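Local coordinates for protein glycosyl transferase (PDB 5TZJ) that is a family 2 glycosyltransferase with a TarS-type linker region and binds uridine-diphosphate-N-acetylglucosamine in a pocket, at residues 147-151 with 248-252; 161-167 with 184-189; 225-229 with 280-285; 271-276 with 307-313. All blocks are in the same frame, centred on the assembly; numbering follows the deposited sequence.

Contact 1: residues 147-151 with 248-252; sequences IIYTL and EFLNR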
loop_
_atom_site.group_PDB
_atom_site.type_symbol
_atom_site.label_atom_id
_atom_site.label_comp_id
_atom_site.label_asym_id
_atom_site.label_seq_id
_atom_site.Cartn_x
_atom_site.Cartn_y
_atom_site.Cartn_z
ATOM N N ILE A 147 -6.869 8.294 -3.283
ATOM C CA ILE A 147 -5.509 7.985 -2.809
ATOM C C ILE A 147 -5.485 6.700 -1.993
ATOM O O ILE A 147 -4.456 6.026 -1.922
ATOM C CB ILE A 147 -4.908 9.134 -1.999
ATOM C CG1 ILE A 147 -5.819 9.483 -0.813
ATOM C CG2 ILE A 147 -4.635 10.338 -2.915
ATOM C CD1 ILE A 147 -5.142 10.424 0.207
ATOM N N ILE A 148 -6.608 6.327 -1.378
ATOM C CA ILE A 148 -6.593 5.118 -0.580
ATOM C C ILE A 148 -6.391 3.868 -1.437
ATOM O O ILE A 148 -6.019 2.812 -0.908
ATOM C CB ILE A 148 -7.883 5.063 0.253
ATOM C CG1 ILE A 148 -7.714 4.102 1.419
ATOM C CG2 ILE A 148 -9.059 4.590 -0.601
ATOM C CD1 ILE A 148 -8.817 4.232 2.488
ATOM N N TYR A 149 -6.639 3.942 -2.742
ATOM C CA TYR A 149 -6.367 2.840 -3.651
ATOM C C TYR A 149 -4.890 2.697 -4.012
ATOM O O TYR A 149 -4.563 1.762 -4.755
ATOM C CB TYR A 149 -7.227 2.977 -4.904
ATOM C CG TYR A 149 -8.666 2.652 -4.531
ATOM C CD1 TYR A 149 -9.485 3.612 -3.951
ATOM C CD2 TYR A 149 -9.174 1.365 -4.673
ATOM C CE1 TYR A 149 -10.808 3.311 -3.564
ATOM C CE2 TYR A 149 -10.521 1.047 -4.282
ATOM C CZ TYR A 149 -11.302 2.023 -3.707
ATOM O OH TYR A 149 -12.593 1.729 -3.287
ATOM N N THR A 150 -3.992 3.544 -3.464
ATOM C CA THR A 150 -2.550 3.362 -3.646
ATOM C C THR A 150 -1.826 3.561 -2.308
ATOM O O THR A 150 -1.711 4.681 -1.809
ATOM C CB THR A 150 -1.976 4.262 -4.762
ATOM O OG1 THR A 150 -0.557 4.030 -4.857
ATOM C CG2 THR A 150 -2.218 5.744 -4.524
ATOM N N LEU A 151 -1.360 2.446 -1.721
ATOM C CA LEU A 151 -0.701 2.439 -0.421
ATOM C C LEU A 151 0.770 2.041 -0.512
ATOM O O LEU A 151 1.428 1.899 0.522
ATOM C CB LEU A 151 -1.463 1.502 0.559
ATOM C CG LEU A 151 -2.935 1.906 0.677
ATOM C CD1 LEU A 151 -3.701 0.919 1.587
ATOM C CD2 LEU A 151 -2.984 3.333 1.196
ATOM N N GLU A 248 -14.102 3.314 3.336
ATOM C CA GLU A 248 -13.404 3.361 2.049
ATOM C C GLU A 248 -12.264 2.351 2.012
ATOM O O GLU A 248 -11.990 1.751 0.952
ATOM C CB GLU A 248 -12.817 4.749 1.751
ATOM C CG GLU A 248 -13.838 5.766 1.287
ATOM C CD GLU A 248 -14.785 5.247 0.187
ATOM O OE1 GLU A 248 -14.319 4.610 -0.820
ATOM O OE2 GLU A 248 -16.004 5.493 0.356
ATOM N N PHE A 249 -11.531 2.237 3.122
ATOM C CA PHE A 249 -10.474 1.236 3.181
ATOM C C PHE A 249 -11.059 -0.159 2.998
ATOM O O PHE A 249 -10.464 -1.009 2.325
ATOM C CB PHE A 249 -9.688 1.305 4.509
ATOM C CG PHE A 249 -8.591 0.257 4.571
ATOM C CD1 PHE A 249 -7.451 0.393 3.789
ATOM C CD2 PHE A 249 -8.793 -0.929 5.254
ATOM C CE1 PHE A 249 -6.452 -0.610 3.774
ATOM C CE2 PHE A 249 -7.792 -1.920 5.251
ATOM C CZ PHE A 249 -6.638 -1.753 4.507
ATOM N N LEU A 250 -12.228 -0.406 3.584
ATOM C CA LEU A 250 -12.846 -1.730 3.434
ATOM C C LEU A 250 -13.311 -1.967 1.988
ATOM O O LEU A 250 -13.164 -3.073 1.470
ATOM C CB LEU A 250 -14.002 -1.876 4.424
ATOM C CG LEU A 250 -13.602 -1.910 5.914
ATOM C CD1 LEU A 250 -14.865 -1.831 6.831
ATOM C CD2 LEU A 250 -12.811 -3.200 6.237
ATOM N N ASN A 251 -13.838 -0.926 1.302
ATOM C CA ASN A 251 -14.201 -1.084 -0.109
ATOM C C ASN A 251 -12.999 -1.516 -0.945
ATOM O O ASN A 251 -13.091 -2.434 -1.777
ATOM C CB ASN A 251 -14.750 0.234 -0.668
ATOM C CG ASN A 251 -16.147 0.546 -0.156
ATOM O OD1 ASN A 251 -16.904 -0.337 0.291
ATOM N ND2 ASN A 251 -16.504 1.804 -0.220
ATOM N N ARG A 252 -11.886 -0.778 -0.795
ATOM C CA ARG A 252 -10.642 -1.117 -1.464
ATOM C C ARG A 252 -10.228 -2.557 -1.157
ATOM O O ARG A 252 -9.900 -3.336 -2.065
ATOM C CB ARG A 252 -9.546 -0.142 -1.013
ATOM C CG ARG A 252 -8.119 -0.664 -1.297
ATOM C CD ARG A 252 -7.099 -0.461 -0.115
ATOM N NE ARG A 252 -5.930 -1.333 -0.336
ATOM C CZ ARG A 252 -4.906 -1.024 -1.124
ATOM N NH1 ARG A 252 -4.847 0.161 -1.693
ATOM N NH2 ARG A 252 -3.908 -1.898 -1.314
HETATM O O HOH W 1 -2.006 -0.355 -2.980
#
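I148 and Y149, in the 3-10 turn 147-149, sit against one side of helix segment 248-252, with the CA atoms of Y149 and R252 6.2 Å apart. R252 makes the largest share of the contact. Its CG is anti to the backbone N (chi1 162°), and a bend at chi2 directs the chain toward the I148 carbonyl. There NH1 donates to I148 O at 3.0 Å, in the carbonyl plane and on a lone pair, although the N-H...O angle of 145° shows a bent bond. L151 CD1 lies over the centre of one guanidinium face, 3.5 Å from R252 CZ, and a water accepts from both R252 NH2 and L151 N. The first carbons of the same arginine serve the tyrosine: R252 CB stands over one face of the Y149 ring, 4.0 Å from its centroid, a CH-pi contact offset toward the rim. I148 CD1 meets the helix backbone 3.4 Å from F249 N, while L151 CD1 meets the edge of the F249 ring at CE1. Q179 of helix 177-188 touches both F249 and R252. The arrangement is a buried seam between a loop of the family 2 glycosyltransferase region and a helix of the TarS linker region.

Contact 2: residues 161-167 with 184-189; sequences LLKDNDI and KAYLNA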
loop_
_atom_site.group_PDB
_atom_site.type_symbol
_atom_site.label_atom_id
_atom_site.label_comp_id
_atom_site.label_asym_id
_atom_site.label_seq_id
_atom_site.Cartn_x
_atom_site.Cartn_y
_atom_site.Cartn_z
ATOM N N LEU A 161 7.340 14.331 9.078
ATOM C CA LEU A 161 6.021 13.724 9.269
ATOM C C LEU A 161 6.167 12.298 9.743
ATOM O O LEU A 161 5.464 11.858 10.661
ATOM C CB LEU A 161 5.194 13.763 7.984
ATOM C CG LEU A 161 3.932 12.894 8.048
ATOM C CD1 LEU A 161 2.772 13.639 8.740
ATOM C CD2 LEU A 161 3.565 12.481 6.660
ATOM N N LEU A 162 7.094 11.567 9.136
ATOM C CA LEU A 162 7.337 10.183 9.516
ATOM C C LEU A 162 7.952 10.101 10.905
ATOM O O LEU A 162 7.488 9.339 11.763
ATOM C CB LEU A 162 8.240 9.517 8.462
ATOM C CG LEU A 162 7.651 9.491 7.022
ATOM C CD1 LEU A 162 8.611 8.775 6.025
ATOM C CD2 LEU A 162 6.220 8.825 6.986
ATOM N N LYS A 163 8.973 10.899 11.157
ATOM C CA LYS A 163 9.729 10.695 12.387
ATOM C C LYS A 163 9.003 11.275 13.597
ATOM O O LYS A 163 8.988 10.642 14.657
ATOM C CB LYS A 163 11.146 11.270 12.245
ATOM C CG LYS A 163 11.982 10.458 11.263
ATOM C CD LYS A 163 13.465 10.889 11.230
ATOM C CE LYS A 163 14.241 9.954 10.307
ATOM N NZ LYS A 163 15.620 10.430 9.977
ATOM N N ASP A 164 8.348 12.444 13.449
ATOM C CA ASP A 164 7.658 13.053 14.590
ATOM C C ASP A 164 6.508 12.190 15.065
ATOM O O ASP A 164 6.165 12.231 16.245
ATOM C CB ASP A 164 7.130 14.445 14.250
ATOM C CG ASP A 164 8.241 15.433 13.960
ATOM O OD1 ASP A 164 9.423 15.099 14.212
ATOM O OD2 ASP A 164 7.932 16.552 13.493
ATOM N N ASN A 165 5.904 11.412 14.167
ATOM C CA ASN A 165 4.771 10.550 14.504
ATOM C C ASN A 165 5.149 9.090 14.605
ATOM O O ASN A 165 4.256 8.237 14.661
ATOM C CB ASN A 165 3.662 10.717 13.476
ATOM C CG ASN A 165 3.132 12.109 13.470
ATOM O OD1 ASN A 165 2.450 12.514 14.420
ATOM N ND2 ASN A 165 3.529 12.899 12.463
ATOM N N ASP A 166 6.447 8.780 14.599
ATOM C CA ASP A 166 6.929 7.409 14.784
ATOM C C ASP A 166 6.323 6.451 13.752
ATOM O O ASP A 166 5.752 5.414 14.097
ATOM C CB ASP A 166 6.633 6.933 16.206
ATOM C CG ASP A 166 7.384 5.673 16.565
ATOM O OD1 ASP A 166 8.618 5.639 16.365
ATOM O OD2 ASP A 166 6.738 4.715 17.043
ATOM N N ILE A 167 6.444 6.803 12.472
ATOM C CA ILE A 167 5.845 6.017 11.390
ATOM C C ILE A 167 6.959 5.191 10.765
ATOM O O ILE A 167 7.902 5.740 10.189
ATOM C CB ILE A 167 5.141 6.899 10.355
ATOM C CG1 ILE A 167 4.023 7.682 11.041
ATOM C CG2 ILE A 167 4.547 6.050 9.211
ATOM C CD1 ILE A 167 3.278 8.685 10.059
ATOM N N LYS A 184 -0.864 5.416 7.839
ATOM C CA LYS A 184 -0.395 6.291 8.913
ATOM C C LYS A 184 0.064 7.640 8.361
ATOM O O LYS A 184 -0.253 8.696 8.926
ATOM C CB LYS A 184 0.767 5.630 9.683
ATOM C CG LYS A 184 0.376 4.563 10.728
ATOM C CD LYS A 184 1.640 3.883 11.344
ATOM C CE LYS A 184 1.296 2.819 12.418
ATOM N NZ LYS A 184 2.483 2.075 12.987
ATOM N N ALA A 185 0.842 7.625 7.281
ATOM C CA ALA A 185 1.326 8.899 6.740
ATOM C C ALA A 185 0.154 9.724 6.219
ATOM O O ALA A 185 0.106 10.942 6.415
ATOM C CB ALA A 185 2.342 8.665 5.619
ATOM N N TYR A 186 -0.815 9.069 5.568
ATOM C CA TYR A 186 -2.005 9.803 5.122
ATOM C C TYR A 186 -2.749 10.403 6.307
ATOM O O TYR A 186 -3.152 11.582 6.284
ATOM C CB TYR A 186 -2.943 8.880 4.350
ATOM C CG TYR A 186 -2.563 8.494 2.924
ATOM C CD1 TYR A 186 -1.714 9.257 2.170
ATOM C CD2 TYR A 186 -3.125 7.351 2.333
ATOM C CE1 TYR A 186 -1.414 8.882 0.823
ATOM C CE2 TYR A 186 -2.872 6.984 1.016
ATOM C CZ TYR A 186 -2.004 7.755 0.261
ATOM O OH TYR A 186 -1.739 7.353 -1.031
ATOM N N LEU A 187 -2.977 9.595 7.347
ATOM C CA LEU A 187 -3.778 10.042 8.486
ATOM C C LEU A 187 -3.136 11.227 9.239
ATOM O O LEU A 187 -3.847 12.034 9.847
ATOM C CB LEU A 187 -4.021 8.860 9.426
ATOM C CG LEU A 187 -5.058 7.790 8.993
ATOM C CD1 LEU A 187 -4.959 6.528 9.852
ATOM C CD2 LEU A 187 -6.526 8.323 8.989
ATOM N N ASN A 188 -1.811 11.346 9.231
ATOM C CA ASN A 188 -1.125 12.384 9.988
ATOM C C ASN A 188 -0.777 13.627 9.178
ATOM O O ASN A 188 -0.383 14.637 9.771
ATOM C CB ASN A 188 0.177 11.823 10.596
ATOM C CG ASN A 188 -0.098 10.950 11.793
ATOM O OD1 ASN A 188 -0.384 11.451 12.889
ATOM N ND2 ASN A 188 -0.049 9.642 11.594
ATOM N N ALA A 189 -0.897 13.591 7.858
ATOM C CA ALA A 189 -0.364 14.678 7.061
ATOM C C ALA A 189 -1.341 15.841 7.083
ATOM O O ALA A 189 -2.552 15.651 7.133
ATOM C CB ALA A 189 -0.121 14.234 5.620
HETATM O O HOH W 2 5.034 2.989 12.773
#
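Apolar contacts dominate where L161, L162 and I167 meet the side of helix 177-188. L161 sends CD1 to the last turn, 3.5 Å from N188 O, and its other branch, CD2, to the methyl groups of A185 and A189. L162 CD2 approaches the same A185 CB at 4.1 Å, leaving the alanine methyl touched by two leucines. I167 has CG1 beside its backbone N (chi1 -60°), which lays CD1 along the helix backbone 3.7 Å from K184 O and puts CG2 against K184 CB.

Polar groups meet by stacking. The amides of N165 and N188 run antiparallel past one another, stacked with their planes 24° apart, and N165 OD1 and N188 OD1, two acceptors, are 3.4 Å apart. Each amide is held by its own segment: N165 ND2 donates to L161 O at 2.8 Å, in the carbonyl plane and on a lone pair, and N188 ND2 donates to K184 O, which also takes N188 N from the opposite face of its plane.

One water links the segments, accepting from K184 NZ at 2.7 Å and donating to D166 O. That carbonyl belongs to the residue of positive phi in a Schellman motif that ends helix 159-164, closed by I167 N to L162 O and D166 N to K163 O. V115 of strand 115-122 also touches L161 and A189.

Cohesion between the segments thus comes from aliphatic burial and one water bridge. The paired OD1 acceptors add no bond, and each asparagine is tied within its own segment, which probably fixes how the two amides lie against each other.

Contact 3: residues 225-229 with 280-285; sequences MRLIA and DFIQAV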
loop_
_atom_site.group_PDB
_atom_site.type_symbol
_atom_site.label_atom_id
_atom_site.label_comp_id
_atom_site.label_asym_id
_atom_site.label_seq_id
_atom_site.Cartn_x
_atom_site.Cartn_y
_atom_site.Cartn_z
ATOM N N MET A 225 -4.046 -5.749 8.559
ATOM C CA MET A 225 -5.350 -5.115 8.266
ATOM C C MET A 225 -6.013 -4.601 9.555
ATOM O O MET A 225 -6.513 -3.462 9.599
ATOM C CB MET A 225 -6.268 -6.095 7.518
ATOM C CG MET A 225 -5.727 -6.573 6.140
ATOM S SD MET A 225 -5.271 -5.242 5.020
ATOM C CE MET A 225 -3.451 -5.357 5.046
ATOM N N ARG A 226 -6.011 -5.427 10.613
ATOM C CA ARG A 226 -6.496 -5.002 11.926
ATOM C C ARG A 226 -5.775 -3.744 12.420
ATOM O O ARG A 226 -6.408 -2.814 12.936
ATOM C CB ARG A 226 -6.326 -6.155 12.927
ATOM C CG ARG A 226 -6.958 -5.890 14.288
ATOM C CD ARG A 226 -6.580 -6.972 15.292
ATOM N NE ARG A 226 -5.157 -6.864 15.642
ATOM C CZ ARG A 226 -4.635 -5.914 16.432
ATOM N NH1 ARG A 226 -5.438 -5.013 16.997
ATOM N NH2 ARG A 226 -3.304 -5.909 16.698
ATOM N N LEU A 227 -4.434 -3.724 12.354
ATOM C CA LEU A 227 -3.715 -2.524 12.785
ATOM C C LEU A 227 -4.183 -1.293 12.020
ATOM O O LEU A 227 -4.241 -0.194 12.580
ATOM C CB LEU A 227 -2.183 -2.697 12.621
ATOM C CG LEU A 227 -1.547 -3.730 13.552
ATOM C CD1 LEU A 227 -0.120 -4.114 13.152
ATOM C CD2 LEU A 227 -1.517 -3.155 14.970
ATOM N N ILE A 228 -4.482 -1.444 10.727
ATOM C CA ILE A 228 -4.981 -0.314 9.942
ATOM C C ILE A 228 -6.327 0.150 10.459
ATOM O O ILE A 228 -6.566 1.348 10.594
ATOM C CB ILE A 228 -5.044 -0.669 8.443
ATOM C CG1 ILE A 228 -3.625 -0.688 7.862
ATOM C CG2 ILE A 228 -5.771 0.432 7.628
ATOM C CD1 ILE A 228 -3.601 -1.397 6.484
ATOM N N ALA A 229 -7.222 -0.791 10.767
ATOM C CA ALA A 229 -8.521 -0.408 11.297
ATOM C C ALA A 229 -8.352 0.281 12.648
ATOM O O ALA A 229 -9.009 1.284 12.918
ATOM C CB ALA A 229 -9.434 -1.663 11.415
ATOM N N ASP A 280 -10.768 -11.700 12.857
ATOM C CA ASP A 280 -10.079 -10.886 13.877
ATOM C C ASP A 280 -9.875 -9.457 13.385
ATOM O O ASP A 280 -9.858 -8.508 14.185
ATOM C CB ASP A 280 -8.708 -11.479 14.263
ATOM C CG ASP A 280 -8.811 -12.684 15.170
ATOM O OD1 ASP A 280 -9.880 -12.908 15.755
ATOM O OD2 ASP A 280 -7.791 -13.422 15.315
ATOM N N PHE A 281 -9.729 -9.288 12.069
ATOM C CA PHE A 281 -9.623 -7.956 11.482
ATOM C C PHE A 281 -11.010 -7.280 11.452
ATOM O O PHE A 281 -11.172 -6.151 11.963
ATOM C CB PHE A 281 -9.002 -8.096 10.091
ATOM C CG PHE A 281 -9.359 -6.996 9.062
ATOM C CD1 PHE A 281 -9.286 -5.650 9.380
ATOM C CD2 PHE A 281 -9.634 -7.365 7.738
ATOM C CE1 PHE A 281 -9.548 -4.658 8.414
ATOM C CE2 PHE A 281 -9.874 -6.410 6.753
ATOM C CZ PHE A 281 -9.814 -5.047 7.080
ATOM N N ILE A 282 -12.028 -7.997 10.970
ATOM C CA ILE A 282 -13.369 -7.371 10.891
ATOM C C ILE A 282 -13.930 -7.087 12.283
ATOM O O ILE A 282 -14.663 -6.113 12.463
ATOM C CB ILE A 282 -14.288 -8.252 10.031
ATOM C CG1 ILE A 282 -13.629 -8.437 8.669
ATOM C CG2 ILE A 282 -15.720 -7.606 9.832
ATOM C CD1 ILE A 282 -13.255 -7.040 8.020
ATOM N N GLN A 283 -13.494 -7.832 13.320
ATOM C CA GLN A 283 -13.999 -7.565 14.660
ATOM C C GLN A 283 -13.478 -6.256 15.232
ATOM O O GLN A 283 -14.086 -5.693 16.155
ATOM C CB GLN A 283 -13.688 -8.755 15.587
ATOM C CG GLN A 283 -14.757 -9.860 15.390
ATOM C CD GLN A 283 -14.481 -11.178 16.112
ATOM O OE1 GLN A 283 -13.628 -11.272 16.985
ATOM N NE2 GLN A 283 -15.216 -12.216 15.726
ATOM N N ALA A 284 -12.416 -5.727 14.681
ATOM C CA ALA A 284 -11.994 -4.391 15.050
ATOM C C ALA A 284 -12.809 -3.296 14.365
ATOM O O ALA A 284 -12.621 -2.135 14.734
ATOM C CB ALA A 284 -10.513 -4.187 14.672
ATOM N N VAL A 285 -13.631 -3.641 13.371
ATOM C CA VAL A 285 -14.471 -2.684 12.650
ATOM C C VAL A 285 -15.826 -2.615 13.351
ATOM O O VAL A 285 -16.529 -3.632 13.409
ATOM C CB VAL A 285 -14.618 -3.090 11.174
ATOM C CG1 VAL A 285 -15.626 -2.177 10.394
ATOM C CG2 VAL A 285 -13.223 -3.111 10.464
#
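F281 has CG anti to its backbone N (chi1 153°), and with the turn of its ring (chi2 48°) this lays the flat of the phenylalanine on M225 CB. That carbon stands 3.4 Å from the ring centroid and only 4° off the ring normal, so the CH-pi contact is almost exactly central. In M225 itself, chi1 sets CG beside the backbone N, and a bend at chi2 takes SD onward, still above the face but 5.3 Å from the F281 centroid, a distant Met-aromatic contact beside the closer CB one. I282 CD1, from the same segment as the ring, meets the opposite face toward its rim. The ring also lies close to the helix backbone, with F281 CD1 3.4 Å from M225 C, matching the 4.3 Å between the CA atoms of R226 and F281.

Beyond the ring, A229 CB approaches its edge at CE1 and also touches A284 and V285 CG2, the latter at 4.2 Å. A284 and V285 belong to a type I beta turn from I282 to V285. R226 contributes its aliphatic part: CG is 4.0 Å from A284 CB, while its guanidinium forms a salt bridge with E223. H253 of helix 239-256 meets the F281 ring edge-to-face.

Attraction across these two segments is therefore apolar and CH-pi in kind, with the aromatic ring lying between M225 CB on one face and I282 CD1 on the other.

Contact 4: residues 271-276 with 307-313; sequences QPQWIN and KDIDNYR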
loop_
_atom_site.group_PDB
_atom_site.type_symbol
_atom_site.label_atom_id
_atom_site.label_comp_id
_atom_site.label_asym_id
_atom_site.label_seq_id
_atom_site.Cartn_x
_atom_site.Cartn_y
_atom_site.Cartn_z
ATOM N N GLN A 271 -9.565 -22.926 4.664
ATOM C CA GLN A 271 -10.389 -21.739 4.812
ATOM C C GLN A 271 -10.688 -21.386 6.255
ATOM O O GLN A 271 -10.891 -20.203 6.533
ATOM C CB GLN A 271 -11.728 -21.854 4.024
ATOM C CG GLN A 271 -11.474 -21.864 2.461
ATOM C CD GLN A 271 -12.746 -21.948 1.619
ATOM O OE1 GLN A 271 -13.863 -21.737 2.113
ATOM N NE2 GLN A 271 -12.584 -22.293 0.337
ATOM N N PRO A 272 -10.788 -22.329 7.201
ATOM C CA PRO A 272 -10.983 -21.877 8.597
ATOM C C PRO A 272 -9.837 -21.023 9.121
ATOM O O PRO A 272 -10.066 -20.154 9.970
ATOM C CB PRO A 272 -11.137 -23.190 9.379
ATOM C CG PRO A 272 -11.716 -24.103 8.368
ATOM C CD PRO A 272 -11.001 -23.788 7.089
ATOM N N GLN A 273 -8.608 -21.248 8.664
ATOM C CA GLN A 273 -7.534 -20.332 9.046
ATOM C C GLN A 273 -7.806 -18.936 8.499
ATOM O O GLN A 273 -7.539 -17.926 9.164
ATOM C CB GLN A 273 -6.194 -20.813 8.514
ATOM C CG GLN A 273 -5.707 -22.113 9.038
ATOM C CD GLN A 273 -4.516 -22.617 8.204
ATOM O OE1 GLN A 273 -3.565 -21.854 7.905
ATOM N NE2 GLN A 273 -4.583 -23.883 7.805
ATOM N N TRP A 274 -8.290 -18.868 7.262
ATOM C CA TRP A 274 -8.598 -17.573 6.645
ATOM C C TRP A 274 -9.731 -16.852 7.390
ATOM O O TRP A 274 -9.633 -15.652 7.661
ATOM C CB TRP A 274 -8.955 -17.756 5.155
ATOM C CG TRP A 274 -7.756 -17.989 4.288
ATOM C CD1 TRP A 274 -6.945 -19.100 4.287
ATOM C CD2 TRP A 274 -7.170 -17.059 3.360
ATOM N NE1 TRP A 274 -5.913 -18.931 3.381
ATOM C CE2 TRP A 274 -6.031 -17.692 2.802
ATOM C CE3 TRP A 274 -7.513 -15.754 2.932
ATOM C CZ2 TRP A 274 -5.222 -17.073 1.830
ATOM C CZ3 TRP A 274 -6.725 -15.138 1.929
ATOM C CH2 TRP A 274 -5.587 -15.808 1.401
ATOM N N ILE A 275 -10.843 -17.554 7.696
ATOM C CA ILE A 275 -11.959 -16.817 8.295
ATOM C C ILE A 275 -11.643 -16.435 9.737
ATOM O O ILE A 275 -12.082 -15.382 10.231
ATOM C CB ILE A 275 -13.288 -17.616 8.180
ATOM C CG1 ILE A 275 -14.540 -16.714 8.329
ATOM C CG2 ILE A 275 -13.400 -18.744 9.242
ATOM C CD1 ILE A 275 -14.964 -15.940 7.017
ATOM N N ASN A 276 -10.843 -17.241 10.445
ATOM C CA ASN A 276 -10.453 -16.822 11.776
ATOM C C ASN A 276 -9.576 -15.555 11.711
ATOM O O ASN A 276 -9.780 -14.607 12.478
ATOM C CB ASN A 276 -9.777 -17.993 12.493
ATOM C CG ASN A 276 -10.787 -19.116 12.826
ATOM O OD1 ASN A 276 -11.988 -18.862 13.030
ATOM N ND2 ASN A 276 -10.309 -20.360 12.867
ATOM N N LYS A 307 -17.204 -15.150 12.107
ATOM C CA LYS A 307 -16.306 -16.273 11.756
ATOM C C LYS A 307 -17.077 -17.490 11.236
ATOM O O LYS A 307 -16.932 -18.627 11.703
ATOM C CB LYS A 307 -15.409 -16.626 12.950
ATOM C CG LYS A 307 -14.462 -15.489 13.226
ATOM C CD LYS A 307 -13.543 -15.787 14.461
ATOM C CE LYS A 307 -12.543 -14.664 14.660
ATOM N NZ LYS A 307 -11.609 -14.878 15.880
ATOM N N ASP A 308 -17.952 -17.231 10.271
ATOM C CA ASP A 308 -18.889 -18.230 9.767
ATOM C C ASP A 308 -18.523 -18.518 8.301
ATOM O O ASP A 308 -19.101 -17.928 7.386
ATOM C CB ASP A 308 -20.337 -17.687 9.906
ATOM C CG ASP A 308 -21.410 -18.657 9.389
ATOM O OD1 ASP A 308 -21.102 -19.720 8.787
ATOM O OD2 ASP A 308 -22.595 -18.331 9.604
ATOM N N ILE A 309 -17.594 -19.465 8.082
ATOM C CA ILE A 309 -17.087 -19.678 6.721
ATOM C C ILE A 309 -18.163 -20.277 5.799
ATOM O O ILE A 309 -18.217 -19.982 4.596
ATOM C CB ILE A 309 -15.831 -20.555 6.764
ATOM C CG1 ILE A 309 -15.230 -20.652 5.351
ATOM C CG2 ILE A 309 -16.171 -21.935 7.351
ATOM C CD1 ILE A 309 -14.616 -19.332 4.825
ATOM N N ASP A 310 -19.023 -21.134 6.334
ATOM C CA ASP A 310 -20.013 -21.771 5.494
ATOM C C ASP A 310 -20.944 -20.732 4.869
ATOM O O ASP A 310 -21.191 -20.772 3.662
ATOM C CB ASP A 310 -20.801 -22.783 6.314
ATOM C CG ASP A 310 -20.018 -24.076 6.549
ATOM O OD1 ASP A 310 -18.958 -24.297 5.910
ATOM O OD2 ASP A 310 -20.477 -24.872 7.377
ATOM N N ASN A 311 -21.427 -19.774 5.674
ATOM C CA ASN A 311 -22.243 -18.672 5.131
ATOM C C ASN A 311 -21.411 -17.648 4.357
ATOM O O ASN A 311 -21.878 -17.135 3.322
ATOM C CB ASN A 311 -23.038 -18.006 6.263
ATOM C CG ASN A 311 -24.414 -18.731 6.500
ATOM O OD1 ASN A 311 -25.069 -19.083 5.547
ATOM N ND2 ASN A 311 -24.794 -18.971 7.757
ATOM N N TYR A 312 -20.161 -17.393 4.775
ATOM C CA TYR A 312 -19.311 -16.526 3.951
ATOM C C TYR A 312 -19.152 -17.114 2.555
ATOM O O TYR A 312 -19.289 -16.418 1.536
ATOM C CB TYR A 312 -17.934 -16.337 4.633
ATOM C CG TYR A 312 -17.124 -15.226 4.033
ATOM C CD1 TYR A 312 -16.493 -15.371 2.800
ATOM C CD2 TYR A 312 -17.000 -14.022 4.723
ATOM C CE1 TYR A 312 -15.727 -14.241 2.226
ATOM C CE2 TYR A 312 -16.229 -12.936 4.198
ATOM C CZ TYR A 312 -15.602 -13.062 2.980
ATOM O OH TYR A 312 -14.903 -11.919 2.528
ATOM N N ARG A 313 -18.866 -18.417 2.489
ATOM C CA ARG A 313 -18.643 -19.087 1.202
ATOM C C ARG A 313 -19.904 -19.141 0.360
ATOM O O ARG A 313 -19.840 -18.998 -0.866
ATOM C CB ARG A 313 -18.107 -20.500 1.434
ATOM C CG ARG A 313 -17.756 -21.255 0.156
ATOM C CD ARG A 313 -17.450 -22.716 0.454
ATOM N NE ARG A 313 -16.417 -22.864 1.429
ATOM C CZ ARG A 313 -16.557 -23.450 2.621
ATOM N NH1 ARG A 313 -17.716 -23.989 2.990
ATOM N NH2 ARG A 313 -15.502 -23.534 3.430
#
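Helix segments 271-276 and 309-313 run almost perpendicular, their axes 91° apart and 10.7 Å at closest approach. Their backbones come nearest ahead of the second helix, at K307, whose CA is 5.6 Å from that of I275. K307 has positive phi and closes a Schellman motif; D308, the N-cap of the next helix, accepts from N311 N through OD1. I275 enters this corner. With CG1 anti to the backbone N (chi1 -160°), it sends CD1 to the Y312 ring, 3.6 Å from CD2, and sets CG2 against I309 CB at 3.9 Å. F262 flanks the same apolar cluster, touching I275 and I309. At one end R313 grips Q271 side-on: NE and NH2 both donate to OE1, at 2.9 and 2.8 Å, from the same face of the amide plane. D310 OD1 holds the remaining nitrogen, NH1, in a salt bridge. At the other end the extended K307 chain crosses N276, CE lying 3.5 Å from N276 O, before NZ reaches a salt bridge with D280. The two bonds to Q271 OE1 and the D310 salt bridge would probably limit rotation of the R313 guanidinium, beside an apolar joint centred on I275.

How the contacts relate
Contact 2 is nested along the chain within the loop closed by contact 1, and Y186 joins them: its OH lies 2.8 Å from T150 O, a probable hydrogen bond. Contacts 1 and 3, centred 14 Å apart, alternate in sequence and share an apolar layer in which F249 and L250 of helix 239-256 pack on M225, I228, F281 and V285. Contacts 3 and 4 both use helix 271-282, and D280 and K307 bridge them. Contacts 2 and 4 are farthest apart, with centres about 34 Å from each other. Contact 1 joins a loop of the family 2 region to the TarS linker region, within which contacts 3 and 4 tie helices together.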